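Local coordinates for protein putative TetR-family transcriptional regulator (Syntrophomonas wolfei subsp. wolfei, PDB 3LWJ) that probably binds DNA through an N-terminal helix-turn-helix and regulates transcription, as TetR-family proteins do, at residues Lys83-Arg88 against Lys145-Asn150; Phe166-Trp171 against Glu180-Met185. All blocks are in the same frame, centred on the assembly; numbering follows the deposited sequence.

Contact 1: residues Lys83-Arg88 against Lys145-Asn150; sequences KDLYER and KGVFKN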
ATOM      1  N   LYS A  83       9.598  28.900  -2.640  1.00 20.42           N
ATOM      2  CA  LYS A  83       8.588  29.181  -3.655  1.00 23.58           C
ATOM      3  C   LYS A  83       8.784  28.413  -4.959  1.00 23.40           C
ATOM      4  O   LYS A  83       7.845  28.268  -5.694  1.00 26.87           O
ATOM      5  CB  LYS A  83       8.468  30.697  -3.923  1.00 24.80           C
ATOM      6  CG  LYS A  83       8.179  31.537  -2.669  1.00 33.01           C
ATOM      7  CD  LYS A  83       6.737  31.366  -2.161  1.00 41.01           C
ATOM      8  CE  LYS A  83       6.585  31.816  -0.691  1.00 46.38           C
ATOM      9  NZ  LYS A  83       5.246  31.453  -0.103  1.00 44.40           N
ATOM     10  N   ASP A  84       9.967  27.874  -5.237  1.00 26.16           N
ATOM     11  CA  ASP A  84      10.138  27.034  -6.423  1.00 26.70           C
ATOM     12  C   ASP A  84       9.298  25.741  -6.281  1.00 27.33           C
ATOM     13  O   ASP A  84       9.432  24.995  -5.318  1.00 23.83           O
ATOM     14  CB  ASP A  84      11.620  26.699  -6.637  1.00 28.20           C
ATOM     15  CG  ASP A  84      11.855  25.946  -7.917  1.00 30.43           C
ATOM     16  OD1 ASP A  84      12.078  26.605  -8.945  1.00 37.21           O
ATOM     17  OD2 ASP A  84      11.830  24.695  -7.907  1.00 36.74           O
ATOM     18  N   LEU A  85       8.421  25.484  -7.249  1.00 26.55           N
ATOM     19  CA  LEU A  85       7.450  24.438  -7.097  1.00 25.43           C
ATOM     20  C   LEU A  85       8.043  23.052  -7.242  1.00 24.01           C
ATOM     21  O   LEU A  85       7.532  22.114  -6.624  1.00 23.52           O
ATOM     22  CB  LEU A  85       6.292  24.631  -8.064  1.00 27.10           C
ATOM     23  CG  LEU A  85       5.529  25.955  -7.947  1.00 24.94           C
ATOM     24  CD1 LEU A  85       4.365  25.849  -8.922  1.00 19.72           C
ATOM     25  CD2 LEU A  85       5.041  26.285  -6.501  1.00 19.81           C
ATOM     26  N   TYR A  86       9.110  22.925  -8.029  1.00 24.95           N
ATOM     27  CA  TYR A  86       9.870  21.685  -8.151  1.00 25.50           C
ATOM     28  C   TYR A  86      10.651  21.369  -6.885  1.00 25.95           C
ATOM     29  O   TYR A  86      10.699  20.215  -6.445  1.00 24.49           O
ATOM     30  CB  TYR A  86      10.863  21.707  -9.337  1.00 26.71           C
ATOM     31  CG  TYR A  86      11.724  20.453  -9.363  1.00 34.82           C
ATOM     32  CD1 TYR A  86      11.191  19.234  -9.779  1.00 40.19           C
ATOM     33  CD2 TYR A  86      13.026  20.462  -8.889  1.00 44.52           C
ATOM     34  CE1 TYR A  86      11.948  18.076  -9.771  1.00 42.39           C
ATOM     35  CE2 TYR A  86      13.791  19.301  -8.876  1.00 51.23           C
ATOM     36  CZ  TYR A  86      13.241  18.117  -9.328  1.00 49.69           C
ATOM     37  OH  TYR A  86      13.987  16.969  -9.314  1.00 59.88           O
ATOM     38  N   GLU A  87      11.301  22.383  -6.317  1.00 27.01           N
ATOM     39  CA  GLU A  87      11.979  22.197  -5.042  1.00 23.33           C
ATOM     40  C   GLU A  87      10.990  21.718  -4.010  1.00 23.33           C
ATOM     41  O   GLU A  87      11.281  20.780  -3.248  1.00 24.13           O
ATOM     42  CB  GLU A  87      12.639  23.484  -4.565  1.00 26.60           C
ATOM     43  CG  GLU A  87      13.605  23.264  -3.424  1.00 22.01           C
ATOM     44  CD  GLU A  87      14.952  22.707  -3.865  1.00 32.05           C
ATOM     45  OE1 GLU A  87      15.395  22.956  -4.998  1.00 27.50           O
ATOM     46  OE2 GLU A  87      15.587  22.028  -3.055  1.00 28.63           O
ATOM     47  N   ARG A  88       9.814  22.344  -3.985  1.00 21.96           N
ATOM     48  CA  ARG A  88       8.736  21.912  -3.093  1.00 22.03           C
ATOM     49  C   ARG A  88       8.309  20.442  -3.324  1.00 23.90           C
ATOM     50  O   ARG A  88       8.076  19.683  -2.372  1.00 20.32           O
ATOM     51  CB  ARG A  88       7.505  22.794  -3.291  1.00 26.13           C
ATOM     52  CG  ARG A  88       7.613  24.253  -2.849  1.00 23.01           C
ATOM     53  CD  ARG A  88       6.288  24.938  -3.078  1.00 22.12           C
ATOM     54  NE  ARG A  88       6.251  26.307  -2.559  1.00 20.84           N
ATOM     55  CZ  ARG A  88       5.139  27.013  -2.408  1.00 23.62           C
ATOM     56  NH1 ARG A  88       3.955  26.502  -2.729  1.00 29.09           N
ATOM     57  NH2 ARG A  88       5.211  28.244  -1.938  1.00 18.52           N
ATOM     58  N   LYS A 145       0.305  27.044 -12.590  1.00 28.41           N
ATOM     59  CA  LYS A 145       1.497  27.892 -12.714  1.00 28.90           C
ATOM     60  C   LYS A 145       2.435  27.446 -13.855  1.00 28.92           C
ATOM     61  O   LYS A 145       3.550  27.967 -13.977  1.00 28.18           O
ATOM     62  CB  LYS A 145       2.305  27.922 -11.390  1.00 29.59           C
ATOM     63  CG  LYS A 145       1.539  28.360 -10.135  1.00 30.81           C
ATOM     64  CD  LYS A 145       0.966  29.784 -10.208  1.00 39.46           C
ATOM     65  CE  LYS A 145       2.044  30.854 -10.118  1.00 41.55           C
ATOM     66  NZ  LYS A 145       1.482  32.240 -10.096  1.00 39.78           N
ATOM     67  N   GLY A 146       2.001  26.457 -14.642  1.00 28.28           N
ATOM     68  CA  GLY A 146       2.708  26.031 -15.836  1.00 25.57           C
ATOM     69  C   GLY A 146       3.936  25.197 -15.570  1.00 26.84           C
ATOM     70  O   GLY A 146       4.711  24.930 -16.485  1.00 27.03           O
ATOM     71  N   VAL A 147       4.118  24.773 -14.323  1.00 27.84           N
ATOM     72  CA  VAL A 147       5.250  23.941 -13.973  1.00 28.51           C
ATOM     73  C   VAL A 147       4.911  22.466 -14.197  1.00 28.54           C
ATOM     74  O   VAL A 147       5.765  21.692 -14.688  1.00 32.71           O
ATOM     75  CB  VAL A 147       5.740  24.257 -12.550  1.00 30.47           C
ATOM     76  CG1 VAL A 147       6.809  23.275 -12.112  1.00 23.60           C
ATOM     77  CG2 VAL A 147       6.299  25.720 -12.517  1.00 28.24           C
ATOM     78  N   PHE A 148       3.673  22.067 -13.893  1.00 25.88           N
ATOM     79  CA  PHE A 148       3.263  20.694 -14.129  1.00 21.94           C
ATOM     80  C   PHE A 148       2.314  20.586 -15.312  1.00 21.97           C
ATOM     81  O   PHE A 148       1.474  21.453 -15.518  1.00 18.71           O
ATOM     82  CB  PHE A 148       2.547  20.094 -12.906  1.00 25.59           C
ATOM     83  CG  PHE A 148       3.367  20.068 -11.622  1.00 26.51           C
ATOM     84  CD1 PHE A 148       4.737  19.859 -11.630  1.00 27.32           C
ATOM     85  CD2 PHE A 148       2.723  20.214 -10.402  1.00 26.85           C
ATOM     86  CE1 PHE A 148       5.442  19.854 -10.445  1.00 32.69           C
ATOM     87  CE2 PHE A 148       3.405  20.182  -9.228  1.00 25.33           C
ATOM     88  CZ  PHE A 148       4.773  19.996  -9.237  1.00 29.33           C
ATOM     89  N   LYS A 149       2.412  19.477 -16.040  1.00 22.80           N
ATOM     90  CA  LYS A 149       1.497  19.194 -17.129  1.00 23.96           C
ATOM     91  C   LYS A 149       0.066  19.034 -16.603  1.00 24.27           C
ATOM     92  O   LYS A 149      -0.173  18.583 -15.472  1.00 25.89           O
ATOM     93  CB  LYS A 149       1.903  17.925 -17.900  1.00 24.95           C
ATOM     94  CG  LYS A 149       3.233  17.939 -18.704  1.00 25.47           C
ATOM     95  CD  LYS A 149       3.361  16.575 -19.444  1.00 21.01           C
ATOM     96  CE  LYS A 149       4.600  16.425 -20.331  1.00 24.04           C
ATOM     97  NZ  LYS A 149       5.839  16.352 -19.562  1.00 20.82           N
ATOM     98  N   ASN A 150      -0.877  19.389 -17.464  1.00 20.45           N
ATOM     99  CA  ASN A 150      -2.276  19.311 -17.170  1.00 17.29           C
ATOM    100  C   ASN A 150      -2.726  17.876 -17.358  1.00 15.87           C
ATOM    101  O   ASN A 150      -3.249  17.523 -18.380  1.00 17.98           O
ATOM    102  CB  ASN A 150      -3.049  20.262 -18.103  1.00 16.05           C
ATOM    103  CG  ASN A 150      -4.537  20.380 -17.739  1.00 18.78           C
ATOM    104  OD1 ASN A 150      -4.999  19.900 -16.706  1.00 25.35           O
ATOM    105  ND2 ASN A 150      -5.279  21.032 -18.593  1.00 27.65           N
TER
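Leu85 reaches the turn formed by residues 145-150 with one methyl, CD1, which rests against Lys145 and Val147 together. The closer is Lys145, whose CB lies 3.8 Å from Leu85 CD1; the two side chains cross at about a right angle, and the lysine chain then bends at chi2 and chi3 and carries its ammonium away from the leucine. The other is Val147, whose CG2 comes within 4.1 Å of the same Leu85 CD1. With CG1 anti to the backbone N (chi1 173°), it is CG2, beside that nitrogen, that is turned to the leucine. Phe148 adds a looser touch: its CZ sits 4.4 Å from Leu85 O, an oblique approach of ring to carbonyl. Phe148 also meets Phe89 edge-to-face, one turn further along helix 85-102, and Leu85 rests in addition on Tyr141 of helix 118-144.

Each partner is positioned by a helix end. Asp84 is the N-cap of helix 85-102: its OD2 accepts from Glu87 N at 2.9 Å through the anti lone pair, with an N-H...O angle of 161°, and this bond caps the first turn, from which Leu85 projects. On the other side a Schellman motif ends helix 118-144, with Gly146 as the positive-phi C-prime residue; Val147 N bonds to Gly142 O and Gly146 N to Ile143 O, so the chain turns just where Lys145 and Val147 meet the leucine. Leu198 of the second subunit packs on Val147. The whole is an apolar contact between a capped helix start and a Schellman-terminated helix end, at one extremity of an all-helical bundle.

Contact 2: residues Phe166-Trp171 against Glu180-Met185; sequences FSLYKW and EEMIEM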
ATOM      1  N   PHE A 166       3.697   2.320   1.083  1.00 24.55           N
ATOM      2  CA  PHE A 166       4.413   1.055   0.822  1.00 22.51           C
ATOM      3  C   PHE A 166       5.854   1.085   1.346  1.00 22.93           C
ATOM      4  O   PHE A 166       6.302   0.137   1.948  1.00 22.06           O
ATOM      5  CB  PHE A 166       4.461   0.728  -0.656  1.00 22.43           C
ATOM      6  CG  PHE A 166       5.007  -0.671  -0.962  1.00 17.97           C
ATOM      7  CD1 PHE A 166       4.604  -1.760  -0.221  1.00 22.67           C
ATOM      8  CD2 PHE A 166       5.869  -0.877  -2.014  1.00 27.46           C
ATOM      9  CE1 PHE A 166       5.051  -3.047  -0.494  1.00 25.85           C
ATOM     10  CE2 PHE A 166       6.336  -2.163  -2.306  1.00 35.92           C
ATOM     11  CZ  PHE A 166       5.914  -3.254  -1.534  1.00 23.39           C
ATOM     12  N   SER A 167       6.554   2.186   1.126  1.00 22.12           N
ATOM     13  CA  SER A 167       7.943   2.294   1.620  1.00 24.33           C
ATOM     14  C   SER A 167       7.964   2.421   3.171  1.00 23.90           C
ATOM     15  O   SER A 167       8.878   1.906   3.820  1.00 24.07           O
ATOM     16  CB  SER A 167       8.624   3.479   0.930  1.00 23.81           C
ATOM     17  OG  SER A 167       8.150   4.680   1.516  1.00 33.99           O
ATOM     18  N   LEU A 168       6.979   3.111   3.782  1.00 23.87           N
ATOM     19  CA  LEU A 168       6.852   3.144   5.254  1.00 21.75           C
ATOM     20  C   LEU A 168       6.696   1.715   5.793  1.00 22.00           C
ATOM     21  O   LEU A 168       7.351   1.299   6.728  1.00 22.69           O
ATOM     22  CB  LEU A 168       5.613   3.966   5.676  1.00 24.13           C
ATOM     23  CG  LEU A 168       5.362   4.193   7.178  1.00 20.26           C
ATOM     24  CD1 LEU A 168       6.640   4.753   7.887  1.00 20.18           C
ATOM     25  CD2 LEU A 168       4.084   5.112   7.371  1.00 15.50           C
ATOM     26  N   TYR A 169       5.793   0.957   5.184  1.00 23.35           N
ATOM     27  CA  TYR A 169       5.536  -0.409   5.613  1.00 23.41           C
ATOM     28  C   TYR A 169       6.806  -1.268   5.547  1.00 24.66           C
ATOM     29  O   TYR A 169       7.105  -2.013   6.474  1.00 25.99           O
ATOM     30  CB  TYR A 169       4.392  -1.006   4.788  1.00 22.89           C
ATOM     31  CG  TYR A 169       4.349  -2.517   4.653  1.00 21.67           C
ATOM     32  CD1 TYR A 169       3.689  -3.310   5.575  1.00 28.00           C
ATOM     33  CD2 TYR A 169       4.923  -3.145   3.555  1.00 23.61           C
ATOM     34  CE1 TYR A 169       3.630  -4.708   5.409  1.00 27.95           C
ATOM     35  CE2 TYR A 169       4.847  -4.534   3.371  1.00 24.57           C
ATOM     36  CZ  TYR A 169       4.211  -5.309   4.308  1.00 30.51           C
ATOM     37  OH  TYR A 169       4.135  -6.690   4.112  1.00 34.48           O
ATOM     38  N   LYS A 170       7.575  -1.136   4.479  1.00 24.27           N
ATOM     39  CA  LYS A 170       8.816  -1.909   4.351  1.00 23.96           C
ATOM     40  C   LYS A 170       9.885  -1.513   5.365  1.00 24.89           C
ATOM     41  O   LYS A 170      10.731  -2.348   5.744  1.00 22.82           O
ATOM     42  CB  LYS A 170       9.388  -1.834   2.932  1.00 21.63           C
ATOM     43  CG  LYS A 170       8.509  -2.501   1.882  1.00 26.46           C
ATOM     44  CD  LYS A 170       9.203  -2.687   0.463  1.00 23.77           C
ATOM     45  CE  LYS A 170      10.466  -3.565   0.459  1.00 28.82           C
ATOM     46  NZ  LYS A 170      10.680  -4.334  -0.820  1.00 26.05           N
ATOM     47  N   TRP A 171       9.869  -0.265   5.817  1.00 23.35           N
ATOM     48  CA  TRP A 171      10.826   0.156   6.851  1.00 22.85           C
ATOM     49  C   TRP A 171      10.361  -0.295   8.225  1.00 26.40           C
ATOM     50  O   TRP A 171      11.035  -1.114   8.884  1.00 24.53           O
ATOM     51  CB  TRP A 171      11.018   1.654   6.824  1.00 26.03           C
ATOM     52  CG  TRP A 171      11.735   2.220   8.005  1.00 25.94           C
ATOM     53  CD1 TRP A 171      12.978   1.883   8.456  1.00 34.61           C
ATOM     54  CD2 TRP A 171      11.271   3.270   8.857  1.00 21.46           C
ATOM     55  NE1 TRP A 171      13.298   2.640   9.560  1.00 32.25           N
ATOM     56  CE2 TRP A 171      12.268   3.505   9.817  1.00 28.42           C
ATOM     57  CE3 TRP A 171      10.110   4.042   8.893  1.00 24.47           C
ATOM     58  CZ2 TRP A 171      12.135   4.466  10.815  1.00 25.52           C
ATOM     59  CZ3 TRP A 171       9.986   5.009   9.890  1.00 29.77           C
ATOM     60  CH2 TRP A 171      10.987   5.202  10.836  1.00 30.34           C
ATOM     61  N   GLU A 180      16.887   5.547   5.883  1.00 29.91           N
ATOM     62  CA  GLU A 180      17.588   6.237   4.813  1.00 30.52           C
ATOM     63  C   GLU A 180      17.212   5.732   3.411  1.00 28.56           C
ATOM     64  O   GLU A 180      16.960   6.511   2.492  1.00 26.82           O
ATOM     65  CB  GLU A 180      19.094   6.056   5.001  1.00 32.33           C
ATOM     66  CG  GLU A 180      19.902   6.821   3.962  1.00 42.22           C
ATOM     67  CD  GLU A 180      19.585   8.305   4.022  1.00 58.24           C
ATOM     68  OE1 GLU A 180      19.868   8.908   5.087  1.00 65.79           O
ATOM     69  OE2 GLU A 180      19.029   8.857   3.034  1.00 64.61           O
ATOM     70  N   GLU A 181      17.235   4.414   3.254  1.00 28.97           N
ATOM     71  CA  GLU A 181      16.828   3.764   2.022  1.00 27.81           C
ATOM     72  C   GLU A 181      15.396   4.108   1.660  1.00 22.97           C
ATOM     73  O   GLU A 181      15.093   4.269   0.496  1.00 22.24           O
ATOM     74  CB  GLU A 181      16.997   2.251   2.143  1.00 27.82           C
ATOM     75  CG  GLU A 181      18.450   1.836   2.096  1.00 30.53           C
ATOM     76  CD  GLU A 181      18.670   0.391   2.506  1.00 28.71           C
ATOM     77  OE1 GLU A 181      17.804  -0.243   3.165  1.00 28.99           O
ATOM     78  OE2 GLU A 181      19.724  -0.124   2.139  1.00 33.54           O
HETATM   79  N   MSE A 182      14.524   4.255   2.658  1.00 21.44           N
HETATM   80  CA  MSE A 182      13.127   4.590   2.413  1.00 22.49           C
HETATM   81  C   MSE A 182      13.010   6.003   1.910  1.00 21.91           C
HETATM   82  O   MSE A 182      12.305   6.280   0.952  1.00 25.81           O
HETATM   83  CB  MSE A 182      12.319   4.455   3.692  1.00 25.32           C
HETATM   84  CG  MSE A 182      10.943   5.098   3.674  1.00 27.36           C
HETATM   85 SE   MSE A 182      10.101   5.154   5.470  0.75 29.26          SE
HETATM   86  CE  MSE A 182      11.206   6.508   6.317  1.00 30.10           C
ATOM     87  N   ILE A 183      13.736   6.905   2.558  1.00 25.28           N
ATOM     88  CA  ILE A 183      13.710   8.300   2.163  1.00 26.33           C
ATOM     89  C   ILE A 183      14.264   8.404   0.728  1.00 26.62           C
ATOM     90  O   ILE A 183      13.597   8.993  -0.152  1.00 24.56           O
ATOM     91  CB  ILE A 183      14.474   9.189   3.172  1.00 26.94           C
ATOM     92  CG1 ILE A 183      13.722   9.204   4.512  1.00 30.81           C
ATOM     93  CG2 ILE A 183      14.650  10.606   2.627  1.00 22.02           C
ATOM     94  CD1 ILE A 183      14.542   9.841   5.696  1.00 26.80           C
ATOM     95  N   GLU A 184      15.414   7.761   0.471  1.00 23.28           N
ATOM     96  CA  GLU A 184      16.054   7.814  -0.875  1.00 24.35           C
ATOM     97  C   GLU A 184      15.126   7.284  -1.967  1.00 25.91           C
ATOM     98  O   GLU A 184      14.997   7.893  -3.020  1.00 24.83           O
ATOM     99  CB  GLU A 184      17.395   7.054  -0.908  1.00 27.99           C
ATOM    100  CG  GLU A 184      17.997   6.886  -2.314  1.00 34.13           C
HETATM  101  N   MSE A 185      14.476   6.153  -1.703  1.00 25.25           N
HETATM  102  CA  MSE A 185      13.564   5.561  -2.684  1.00 24.75           C
HETATM  103  C   MSE A 185      12.478   6.541  -3.056  1.00 24.92           C
HETATM  104  O   MSE A 185      12.160   6.723  -4.235  1.00 29.11           O
HETATM  105  CB  MSE A 185      12.912   4.308  -2.087  1.00 22.29           C
HETATM  106  CG  MSE A 185      11.833   3.647  -2.972  1.00 24.23           C
HETATM  107 SE   MSE A 185      11.046   2.173  -2.035  0.75 36.55          SE
HETATM  108  CE  MSE A 185      12.604   1.052  -2.063  1.00 30.20           C
TER
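The indole of Trp171 takes the selenomethionine Met182 on one face: Met182 CE stands 3.7 Å above the ring plane, offset toward the rim, in an off-centre CH-pi contact, while Leu168 CD1 lies at the edge, in plane. This is a Met-aromatic contact within the antiparallel pair of helices 153-173 and 179-195, the chain's last two, which also face the second subunit; the segments' axes lie 9.5 Å apart at closest and their directions 167° apart. The selenium approaches more obliquely than the methyl, with Met182 SE 3.6 Å from Trp171 CE3. Met182 leaves its helix extended, CG anti to the backbone N, and bends only at chi3 (71°), which folds CE back over the indole. Its selenium also meets the neighbouring backbone, 3.8 Å from Leu168 CA. Replacing Trp171 by an alanine would probably leave the methyl end of Met182 without the surface it lies on and open a gap beside Leu168.

Ile177 from the connecting loop touches both Trp171 and Met182, and Met97 of helix 85-102 packs on Met182 and Ser167. Ser167 and Met182 are where the backbones come nearest, CA to CA 5.7 Å, consistent with the serine's small size. Ser167 OG bonds to Ile163 O, one turn back, and touches Met182 CG at 3.6 Å by van der Waals contact alone. Beside it, Met185 SE rests 4.0 Å from Ser167 CB.

In the fold
Contact 2 belongs to the buried interior, where sequence-adjacent helices, 153-173 and 179-195, lie antiparallel; contact 1 is a partly buried junction near the periphery, joining the start of helix 85-102 to the turn after helix 118-144. Their centres are 25 Å apart and they do not touch, yet helix 85-102 serves both, opening at contact 1 and lending Met97 to the surroundings of contact 2. Both depend on apolar side chains, but contact 1 gathers mainly aliphatic groups, with a phenylalanine ring at the side, framed by polar helix-end bonds, whereas contact 2 sets selenomethionines against an indole and a serine. Each borders the second subunit, through Val147 and Phe148 in contact 1 and Met185 in contact 2.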